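Local coordinates for uncharacterized ACR, COG1565 superfamily (Burkholderia thailandensis, PDB 4F3N), which probably acts as an S-adenosylmethionine-dependent methyltransferase, perhaps modifying protein arginines, although its true substrate remains uncharacterised, at residues R80-V85 and Q335-H340; M403-K408 and G426-T431; R230-R235 and E268-E273. All blocks are in the same frame, centred on the assembly; numbering follows the deposited sequence.

Contact 1. Residues R80-V85 and Q335-H340; sequences RYMERV and QDITAH
Ile337 is the residue of 335-340 that meets helix 80-85, lodging against Tyr81, Met82 and Val85 in a buried, largely apolar junction. First in the segment, Gln335 lies opposite Val85 with 8.7 Å between their CA atoms, and its amide group is taken up by His325 NE2 and Asp327 O. At Ile337 the backbones come nearer: Ile337 CA and Met82 CA are 7.3 Å apart. The two branches of Ile337 divide the work. CG1 lies anti to the carbonyl carbon (chi1 -56°) and carries CD1 outward to the helix, where it presses closely on Val85 CG2 at 3.5 Å. The same CD1 meets Tyr81 CE2 at 4.2 Å, coming obliquely to a ring whose face is lined by Val85 CG1 and whose OH bonds to Pro328 O. The other branch, CG2, faces Met82 SD at 4.2 Å. Fully extended, the Met82 chain slides past Ile337 in the opposite sense, ending with CE 3.6 Å from Ile337 O; this buried carbonyl has no hydrogen-bond partner in the model. The N-to-C directions of helix 80-85 and strand 336-338 are 142° apart, and the axes approach to 9.5 Å. Leu65 of helix 52-71 also packs on Tyr81 and Val85, while strand 336-342 pairs with 317-319 in a small mixed sheet, and Cys318 of strand 317-319 also touches Ile337.

Contact 2. Residues M403-K408 and G426-T431; sequences MGELFK and GDRSHT. With SO4 (sulfate ion), chain C.
Lys408 NZ, at the end of a chain whose CE lies 4.0 Å from Arg428 NH1, donates to three carbonyl oxygens: Glu405 O, Leu406 O and Gly300 O. The lysine lies near the start of strand 407-414, which runs antiparallel between 293-298 and 356-362 in the seven-stranded sheet of order 3-2-1-4-5-7-6 that defines the Rossmann-like class I methyltransferases. Bends at chi2 and chi4 fold the lysine chain back over the preceding turn. Its bond to Glu405 O is short, 2.6 Å, and lies in the carbonyl plane; the bond to Leu406 O approaches from above that carbonyl's plane. Glu405 itself turns its side chain to Arg428, which grips the carboxylate end-on. NH2 of Arg428 gives a bond of 2.8 Å to Glu405 OE1 on its syn lone pair, and NH1 gives one of 2.9 Å to Glu405 OE2, also from the syn side. Both are nearly straight (165° and 169°), and the two planes lie only 24° apart, a pairing that should fix the rotation of both groups. The carboxylate probably also eases the closeness of the lysine and arginine charges. Arg428 reaches Glu405 as an extended chain that rests on Tyr360 and Ser362. Nearby, Gly426 N donates to O4 of a sulfate, probably from the crystallisation liquor, at 2.7 Å. Arg428 sits within an Asx turn, in which Asp427 OD2 accepts from Ser429 N at 2.9 Å; the same oxygen also takes Ser429 OG at 2.8 Å.

Contact 3. Residues R230-R235 and E268-E273; sequences RGWCER and EGYVTE
Trp232 and Tyr270 supply the aromatic part of this contact: the rim of the indole, at CH2, comes within 3.8 Å of Tyr270 CD2. The tyrosine carbon lies near the indole plane, whereas CH2 reaches the tyrosine ring obliquely. Next along the rim, Trp232 CZ3 lies 4.1 Å from Tyr270 O. More loosely, Trp232 CZ3 approaches Thr272 CG2 at 4.4 Å. The phenol oxygen points off to another partner, the carbonyl of His308. Strands 231-239 and 271-274 are not direct neighbours here; both pair antiparallel with 223-228, which lies between them in a five-stranded antiparallel sheet, and the side chains of Trp232 and Arg235 reach across it on opposite faces, the tryptophan over Lys227 and the arginine over Leu224. On the arginine's side an aliphatic side chain packs on the guanidinium. Val271 CG2 sits over one face of the group, displaced toward its rim, with NH1 of Arg235 3.5 Å away. Val271 CG1 lies 3.8 Å from Arg235 NH1 and also touches Arg235 CD. A bend at chi3 (-69°) in an otherwise extended arginine chain presents that flat face to the valine, and Asp249 OD1 anchors it by a salt bridge to NE.

How the contacts relate
Contact 1 is the buried one, and accordingly is held by apolar side-chain surfaces, with one carbonyl buried among them. Contacts 2 and 3 are partly buried and keep their arginines, used differently: the one in 426-431 grips a carboxylate end-on with two nitrogens, the one in 230-235 lays its face on a valine. Each involves a different sheet: contact 1 sets a helix on the small mixed one, contact 2 a loop beside the seven-stranded one, and contact 3 joins two strands of the antiparallel one. Contact 1 connects with both others through the residues after its isoleucine. His340 NE2 packs on Leu406 CD1 of contact 2 at 3.7 Å, and Ala339 CB on Glu273 CG of contact 3 at 4.1 Å.

Contact 1. Residues R80-V85 and Q335-H340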
loop_
_atom_site.group_PDB
_atom_site.type_symbol
_atom_site.label_atom_id
_atom_site.label_comp_id
_atom_site.label_asym_id
_atom_site.label_seq_id
_atom_site.Cartn_x
_atom_site.Cartn_y
_atom_site.Cartn_z
ATOM N N ARG A 80 -1.661 -0.926 -17.309
ATOM C CA ARG A 80 -1.866 -2.283 -17.839
ATOM C C ARG A 80 -0.533 -3.066 -17.749
ATOM O O ARG A 80 -0.498 -4.232 -17.369
ATOM C CB ARG A 80 -2.360 -2.210 -19.263
ATOM C CG ARG A 80 -2.513 -3.580 -19.913
ATOM C CD ARG A 80 -3.481 -4.501 -19.194
ATOM N NE ARG A 80 -3.572 -5.732 -19.967
ATOM C CZ ARG A 80 -4.195 -6.823 -19.559
ATOM N NH1 ARG A 80 -4.823 -6.862 -18.375
ATOM N NH2 ARG A 80 -4.162 -7.892 -20.335
ATOM N N TYR A 81 0.548 -2.402 -18.155
ATOM C CA TYR A 81 1.879 -2.950 -18.011
ATOM C C TYR A 81 2.144 -3.349 -16.564
ATOM O O TYR A 81 2.555 -4.488 -16.267
ATOM C CB TYR A 81 2.944 -1.949 -18.526
ATOM C CG TYR A 81 4.337 -2.445 -18.303
ATOM C CD1 TYR A 81 4.949 -3.274 -19.224
ATOM C CD2 TYR A 81 5.040 -2.112 -17.144
ATOM C CE1 TYR A 81 6.250 -3.763 -19.007
ATOM C CE2 TYR A 81 6.291 -2.614 -16.905
ATOM C CZ TYR A 81 6.885 -3.460 -17.809
ATOM O OH TYR A 81 8.158 -3.956 -17.555
ATOM N N MET A 82 1.906 -2.409 -15.657
ATOM C CA MET A 82 2.190 -2.635 -14.260
ATOM C C MET A 82 1.295 -3.750 -13.717
ATOM O O MET A 82 1.736 -4.611 -12.967
ATOM C CB MET A 82 1.945 -1.348 -13.472
ATOM C CG MET A 82 2.439 -1.405 -12.054
ATOM S SD MET A 82 2.281 0.230 -11.340
ATOM C CE MET A 82 2.176 -0.193 -9.609
ATOM N N GLU A 83 0.035 -3.750 -14.132
ATOM C CA GLU A 83 -0.882 -4.822 -13.662
ATOM C C GLU A 83 -0.334 -6.189 -14.032
ATOM O O GLU A 83 -0.318 -7.138 -13.207
ATOM C CB GLU A 83 -2.274 -4.650 -14.229
ATOM C CG GLU A 83 -3.235 -5.818 -13.915
ATOM C CD GLU A 83 -4.537 -5.706 -14.683
ATOM O OE1 GLU A 83 -4.721 -4.726 -15.446
ATOM O OE2 GLU A 83 -5.369 -6.641 -14.580
ATOM N N ARG A 84 0.118 -6.327 -15.274
ATOM C CA ARG A 84 0.559 -7.621 -15.730
ATOM C C ARG A 84 1.904 -8.077 -15.118
ATOM O O ARG A 84 2.037 -9.244 -14.705
ATOM C CB ARG A 84 0.580 -7.651 -17.278
ATOM C CG ARG A 84 -0.800 -7.627 -17.910
ATOM C CD ARG A 84 -1.686 -8.765 -17.423
ATOM N NE ARG A 84 -1.237 -10.068 -17.910
ATOM C CZ ARG A 84 -1.831 -11.229 -17.603
ATOM N NH1 ARG A 84 -1.368 -12.374 -18.095
ATOM N NH2 ARG A 84 -2.875 -11.254 -16.788
ATOM N N VAL A 85 2.884 -7.183 -15.018
ATOM C CA VAL A 85 4.196 -7.601 -14.514
ATOM C C VAL A 85 4.139 -7.892 -13.018
ATOM O O VAL A 85 4.903 -8.737 -12.502
ATOM C CB VAL A 85 5.345 -6.629 -14.850
ATOM C CG1 VAL A 85 5.440 -6.398 -16.361
ATOM C CG2 VAL A 85 5.198 -5.328 -14.083
ATOM N N GLN A 335 11.001 -7.898 -10.282
ATOM C CA GLN A 335 11.155 -6.751 -9.439
ATOM C C GLN A 335 9.785 -6.152 -9.086
ATOM O O GLN A 335 8.795 -6.363 -9.801
ATOM C CB GLN A 335 12.068 -5.695 -10.105
ATOM C CG GLN A 335 11.486 -5.067 -11.376
ATOM C CD GLN A 335 12.252 -3.840 -11.828
ATOM O OE1 GLN A 335 13.422 -3.626 -11.458
ATOM N NE2 GLN A 335 11.604 -3.006 -12.658
ATOM N N ASP A 336 9.783 -5.416 -7.979
ATOM C CA ASP A 336 8.631 -4.664 -7.475
ATOM C C ASP A 336 8.553 -3.356 -8.259
ATOM O O ASP A 336 9.566 -2.836 -8.687
ATOM C CB ASP A 336 8.926 -4.323 -5.995
ATOM C CG ASP A 336 7.729 -3.957 -5.213
ATOM O OD1 ASP A 336 6.614 -3.919 -5.773
ATOM O OD2 ASP A 336 7.930 -3.711 -3.999
ATOM N N ILE A 337 7.344 -2.826 -8.417
ATOM C CA ILE A 337 7.132 -1.490 -8.963
ATOM C C ILE A 337 6.110 -0.829 -8.036
ATOM O O ILE A 337 5.041 -1.408 -7.787
ATOM C CB ILE A 337 6.552 -1.488 -10.407
ATOM C CG1 ILE A 337 7.449 -2.309 -11.380
ATOM C CG2 ILE A 337 6.418 -0.031 -10.883
ATOM C CD1 ILE A 337 6.838 -2.560 -12.761
ATOM N N THR A 338 6.445 0.324 -7.455
ATOM C CA THR A 338 5.510 0.985 -6.544
ATOM C C THR A 338 5.460 2.462 -6.881
ATOM O O THR A 338 6.315 2.990 -7.540
ATOM C CB THR A 338 5.923 0.863 -5.041
ATOM O OG1 THR A 338 7.204 1.470 -4.843
ATOM C CG2 THR A 338 5.979 -0.584 -4.597
ATOM N N ALA A 339 4.429 3.124 -6.411
ATOM C CA ALA A 339 4.363 4.564 -6.469
ATOM C C ALA A 339 3.933 5.008 -5.093
ATOM O O ALA A 339 3.269 4.271 -4.406
ATOM C CB ALA A 339 3.326 5.017 -7.467
ATOM N N HIS A 340 4.282 6.211 -4.695
ATOM C CA HIS A 340 3.771 6.750 -3.426
ATOM C C HIS A 340 2.295 7.013 -3.540
ATOM O O HIS A 340 1.736 7.063 -4.640
ATOM C CB HIS A 340 4.488 8.035 -3.103
ATOM C CG HIS A 340 5.905 7.865 -2.629
ATOM N ND1 HIS A 340 6.785 6.927 -3.146
ATOM C CD2 HIS A 340 6.607 8.565 -1.666
ATOM C CE1 HIS A 340 7.960 7.030 -2.500
ATOM N NE2 HIS A 340 7.863 8.037 -1.608
#

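Contact 2. Residues M403-K408 and G426-T431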
loop_
_atom_site.group_PDB
_atom_site.type_symbol
_atom_site.label_atom_id
_atom_site.label_comp_id
_atom_site.label_asym_id
_atom_site.label_seq_id
_atom_site.Cartn_x
_atom_site.Cartn_y
_atom_site.Cartn_z
ATOM N N MET A 403 11.145 5.994 8.673
ATOM C CA MET A 403 9.795 5.826 8.161
ATOM C C MET A 403 8.808 6.835 8.719
ATOM O O MET A 403 7.708 6.926 8.248
ATOM C CB MET A 403 9.267 4.442 8.542
ATOM C CG MET A 403 10.141 3.298 8.044
ATOM S SD MET A 403 9.567 1.664 8.573
ATOM C CE MET A 403 8.252 1.239 7.437
ATOM N N GLY A 404 9.181 7.556 9.766
ATOM C CA GLY A 404 8.170 8.227 10.581
ATOM C C GLY A 404 7.365 9.306 9.926
ATOM O O GLY A 404 6.154 9.501 10.239
ATOM N N GLU A 405 8.031 10.088 9.072
ATOM C CA GLU A 405 7.359 11.172 8.365
ATOM C C GLU A 405 6.821 10.750 6.998
ATOM O O GLU A 405 5.722 11.143 6.634
ATOM C CB GLU A 405 8.266 12.393 8.231
ATOM C CG GLU A 405 7.691 13.539 7.425
ATOM C CD GLU A 405 6.421 14.162 7.955
ATOM O OE1 GLU A 405 6.251 14.203 9.208
ATOM O OE2 GLU A 405 5.577 14.609 7.100
ATOM N N LEU A 406 7.637 10.013 6.242
ATOM C CA LEU A 406 7.281 9.594 4.909
ATOM C C LEU A 406 6.021 8.715 4.927
ATOM O O LEU A 406 5.144 8.888 4.076
ATOM C CB LEU A 406 8.425 8.787 4.292
ATOM C CG LEU A 406 8.086 8.262 2.927
ATOM C CD1 LEU A 406 7.742 9.336 1.893
ATOM C CD2 LEU A 406 9.272 7.385 2.553
ATOM N N PHE A 407 5.949 7.780 5.870
ATOM C CA PHE A 407 4.770 6.934 6.011
ATOM C C PHE A 407 3.658 7.712 6.719
ATOM O O PHE A 407 3.956 8.507 7.617
ATOM C CB PHE A 407 5.109 5.690 6.789
ATOM C CG PHE A 407 5.799 4.618 5.947
ATOM C CD1 PHE A 407 7.074 4.849 5.403
ATOM C CD2 PHE A 407 5.176 3.388 5.697
ATOM C CE1 PHE A 407 7.698 3.886 4.662
ATOM C CE2 PHE A 407 5.806 2.430 4.922
ATOM C CZ PHE A 407 7.055 2.692 4.383
ATOM N N LYS A 408 2.418 7.518 6.255
ATOM C CA LYS A 408 1.236 8.192 6.761
ATOM C C LYS A 408 0.215 7.141 7.120
ATOM O O LYS A 408 0.270 6.002 6.640
ATOM C CB LYS A 408 0.598 9.139 5.726
ATOM C CG LYS A 408 1.573 10.080 5.018
ATOM C CD LYS A 408 2.213 11.081 5.999
ATOM C CE LYS A 408 2.968 12.204 5.260
ATOM N NZ LYS A 408 4.202 11.717 4.557
ATOM N N GLY A 426 -2.073 16.280 16.813
ATOM C CA GLY A 426 -1.273 16.449 15.605
ATOM C C GLY A 426 -1.948 15.921 14.363
ATOM O O GLY A 426 -1.264 15.544 13.400
ATOM N N ASP A 427 -3.279 15.811 14.380
ATOM C CA ASP A 427 -3.984 15.400 13.146
ATOM C C ASP A 427 -3.763 16.413 11.999
ATOM O O ASP A 427 -3.676 17.630 12.222
ATOM C CB ASP A 427 -5.447 15.162 13.434
ATOM C CG ASP A 427 -6.169 14.578 12.259
ATOM O OD1 ASP A 427 -6.253 13.332 12.169
ATOM O OD2 ASP A 427 -6.615 15.377 11.445
ATOM N N ARG A 428 -3.626 15.902 10.769
ATOM C CA ARG A 428 -3.285 16.712 9.619
ATOM C C ARG A 428 -4.393 16.793 8.555
ATOM O O ARG A 428 -4.107 17.181 7.442
ATOM C CB ARG A 428 -2.041 16.180 8.950
ATOM C CG ARG A 428 -0.842 16.091 9.851
ATOM C CD ARG A 428 0.334 15.595 9.076
ATOM N NE ARG A 428 1.544 15.544 9.894
ATOM C CZ ARG A 428 2.754 15.255 9.409
ATOM N NH1 ARG A 428 2.911 14.879 8.168
ATOM N NH2 ARG A 428 3.814 15.273 10.196
ATOM N N SER A 429 -5.613 16.396 8.912
ATOM C CA SER A 429 -6.726 16.260 7.965
ATOM C C SER A 429 -6.981 17.563 7.230
ATOM O O SER A 429 -7.369 17.561 6.063
ATOM C CB SER A 429 -8.005 15.790 8.654
ATOM O OG SER A 429 -7.927 14.476 9.174
ATOM N N HIS A 430 -6.714 18.680 7.905
ATOM C CA HIS A 430 -6.961 19.995 7.343
ATOM C C HIS A 430 -6.036 20.352 6.201
ATOM O O HIS A 430 -6.355 21.257 5.409
ATOM C CB HIS A 430 -6.957 21.048 8.464
ATOM C CG HIS A 430 -5.702 21.031 9.302
ATOM N ND1 HIS A 430 -5.395 19.998 10.149
ATOM C CD2 HIS A 430 -4.634 21.945 9.382
ATOM C CE1 HIS A 430 -4.205 20.262 10.745
ATOM N NE2 HIS A 430 -3.744 21.450 10.273
ATOM N N THR A 431 -4.911 19.625 6.057
ATOM C CA THR A 431 -3.978 19.793 4.960
ATOM C C THR A 431 -4.285 18.968 3.691
ATOM O O THR A 431 -3.591 19.072 2.684
ATOM C CB THR A 431 -2.542 19.488 5.436
ATOM O OG1 THR A 431 -2.367 18.069 5.618
ATOM C CG2 THR A 431 -2.281 20.213 6.791
HETATM S S SO4 C . -2.929 19.440 17.951
HETATM O O1 SO4 C . -2.718 19.413 16.480
HETATM O O2 SO4 C . -2.278 20.667 18.485
HETATM O O3 SO4 C . -4.382 19.420 18.227
HETATM O O4 SO4 C . -2.289 18.282 18.605
#

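Contact 3. Residues R230-R235 and E268-E273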
loop_
_atom_site.group_PDB
_atom_site.type_symbol
_atom_site.label_atom_id
_atom_site.label_comp_id
_atom_site.label_asym_id
_atom_site.label_seq_id
_atom_site.Cartn_x
_atom_site.Cartn_y
_atom_site.Cartn_z
ATOM N N ARG A 230 1.850 21.133 -25.553
ATOM C CA ARG A 230 0.450 21.082 -25.983
ATOM C C ARG A 230 -0.526 20.760 -24.863
ATOM O O ARG A 230 -1.738 20.769 -25.092
ATOM C CB ARG A 230 0.274 20.049 -27.104
ATOM N N GLY A 231 -0.005 20.453 -23.668
ATOM C CA GLY A 231 -0.804 20.092 -22.517
ATOM C C GLY A 231 -0.429 18.694 -22.022
ATOM O O GLY A 231 0.488 18.039 -22.578
ATOM N N TRP A 232 -1.153 18.244 -20.996
ATOM C CA TRP A 232 -0.930 16.903 -20.421
ATOM C C TRP A 232 -1.243 15.823 -21.395
ATOM O O TRP A 232 -2.137 15.965 -22.214
ATOM C CB TRP A 232 -1.769 16.710 -19.193
ATOM C CG TRP A 232 -1.300 17.523 -18.031
ATOM C CD1 TRP A 232 -1.776 18.755 -17.607
ATOM C CD2 TRP A 232 -0.225 17.178 -17.105
ATOM N NE1 TRP A 232 -1.101 19.187 -16.485
ATOM C CE2 TRP A 232 -0.141 18.284 -16.141
ATOM C CE3 TRP A 232 0.662 16.106 -16.988
ATOM C CZ2 TRP A 232 0.780 18.276 -15.102
ATOM C CZ3 TRP A 232 1.577 16.118 -15.937
ATOM C CH2 TRP A 232 1.640 17.175 -15.025
ATOM N N CYS A 233 -0.479 14.740 -21.339
ATOM C CA CYS A 233 -0.802 13.550 -22.095
ATOM C C CYS A 233 -0.476 12.322 -21.278
ATOM O O CYS A 233 0.051 12.430 -20.176
ATOM C CB CYS A 233 -0.036 13.507 -23.376
ATOM S SG CYS A 233 1.707 13.355 -23.113
ATOM N N GLU A 234 -0.785 11.162 -21.835
ATOM C CA GLU A 234 -0.531 9.914 -21.117
ATOM C C GLU A 234 0.784 9.306 -21.571
ATOM O O GLU A 234 1.050 9.203 -22.772
ATOM C CB GLU A 234 -1.686 8.934 -21.301
ATOM C CG GLU A 234 -1.468 7.664 -20.478
ATOM C CD GLU A 234 -2.713 6.893 -20.124
ATOM O OE1 GLU A 234 -3.797 7.121 -20.732
ATOM O OE2 GLU A 234 -2.592 6.056 -19.199
ATOM N N ARG A 235 1.588 8.884 -20.585
ATOM C CA ARG A 235 2.780 8.147 -20.800
ATOM C C ARG A 235 2.468 6.644 -20.648
ATOM O O ARG A 235 2.175 6.175 -19.561
ATOM C CB ARG A 235 3.853 8.587 -19.821
ATOM C CG ARG A 235 5.154 7.819 -20.033
ATOM C CD ARG A 235 6.355 8.513 -19.454
ATOM N NE ARG A 235 6.672 9.729 -20.193
ATOM C CZ ARG A 235 7.754 10.486 -20.046
ATOM N NH1 ARG A 235 8.709 10.201 -19.163
ATOM N NH2 ARG A 235 7.872 11.563 -20.802
ATOM N N GLU A 268 6.681 22.203 -18.321
ATOM C CA GLU A 268 6.869 21.261 -19.398
ATOM C C GLU A 268 7.918 20.255 -18.961
ATOM O O GLU A 268 8.912 20.635 -18.375
ATOM C CB GLU A 268 7.364 21.999 -20.650
ATOM C CG GLU A 268 7.187 21.220 -21.953
ATOM C CD GLU A 268 8.295 20.204 -22.201
ATOM O OE1 GLU A 268 9.423 20.404 -21.702
ATOM O OE2 GLU A 268 8.034 19.192 -22.894
ATOM N N GLY A 269 7.663 18.981 -19.231
ATOM C CA GLY A 269 8.595 17.884 -18.929
ATOM C C GLY A 269 8.287 17.096 -17.678
ATOM O O GLY A 269 8.786 15.994 -17.530
ATOM N N TYR A 270 7.476 17.671 -16.798
ATOM C CA TYR A 270 6.976 17.012 -15.582
ATOM C C TYR A 270 6.334 15.684 -15.911
ATOM O O TYR A 270 5.546 15.571 -16.849
ATOM C CB TYR A 270 5.952 17.927 -14.930
ATOM C CG TYR A 270 5.704 17.719 -13.474
ATOM C CD1 TYR A 270 6.241 18.583 -12.540
ATOM C CD2 TYR A 270 4.890 16.689 -13.020
ATOM C CE1 TYR A 270 5.980 18.443 -11.196
ATOM C CE2 TYR A 270 4.642 16.546 -11.664
ATOM C CZ TYR A 270 5.195 17.424 -10.760
ATOM O OH TYR A 270 4.973 17.290 -9.387
ATOM N N VAL A 271 6.666 14.677 -15.115
ATOM C CA VAL A 271 6.123 13.341 -15.302
ATOM C C VAL A 271 5.696 12.867 -13.924
ATOM O O VAL A 271 6.419 13.054 -12.969
ATOM C CB VAL A 271 7.128 12.369 -15.957
ATOM C CG1 VAL A 271 6.486 10.976 -16.140
ATOM C CG2 VAL A 271 7.540 12.884 -17.331
ATOM N N THR A 272 4.487 12.319 -13.814
ATOM C CA THR A 272 3.970 11.915 -12.515
ATOM C C THR A 272 2.920 10.820 -12.678
ATOM O O THR A 272 2.634 10.354 -13.795
ATOM C CB THR A 272 3.433 13.137 -11.730
ATOM O OG1 THR A 272 3.293 12.780 -10.349
ATOM C CG2 THR A 272 2.074 13.665 -12.349
ATOM N N GLU A 273 2.346 10.397 -11.562
ATOM C CA GLU A 273 1.435 9.257 -11.539
ATOM C C GLU A 273 0.061 9.722 -11.176
ATOM O O GLU A 273 -0.082 10.655 -10.371
ATOM C CB GLU A 273 1.842 8.249 -10.456
ATOM C CG GLU A 273 3.228 7.691 -10.564
ATOM C CD GLU A 273 4.278 8.652 -10.052
ATOM O OE1 GLU A 273 3.963 9.417 -9.107
ATOM O OE2 GLU A 273 5.406 8.657 -10.591
#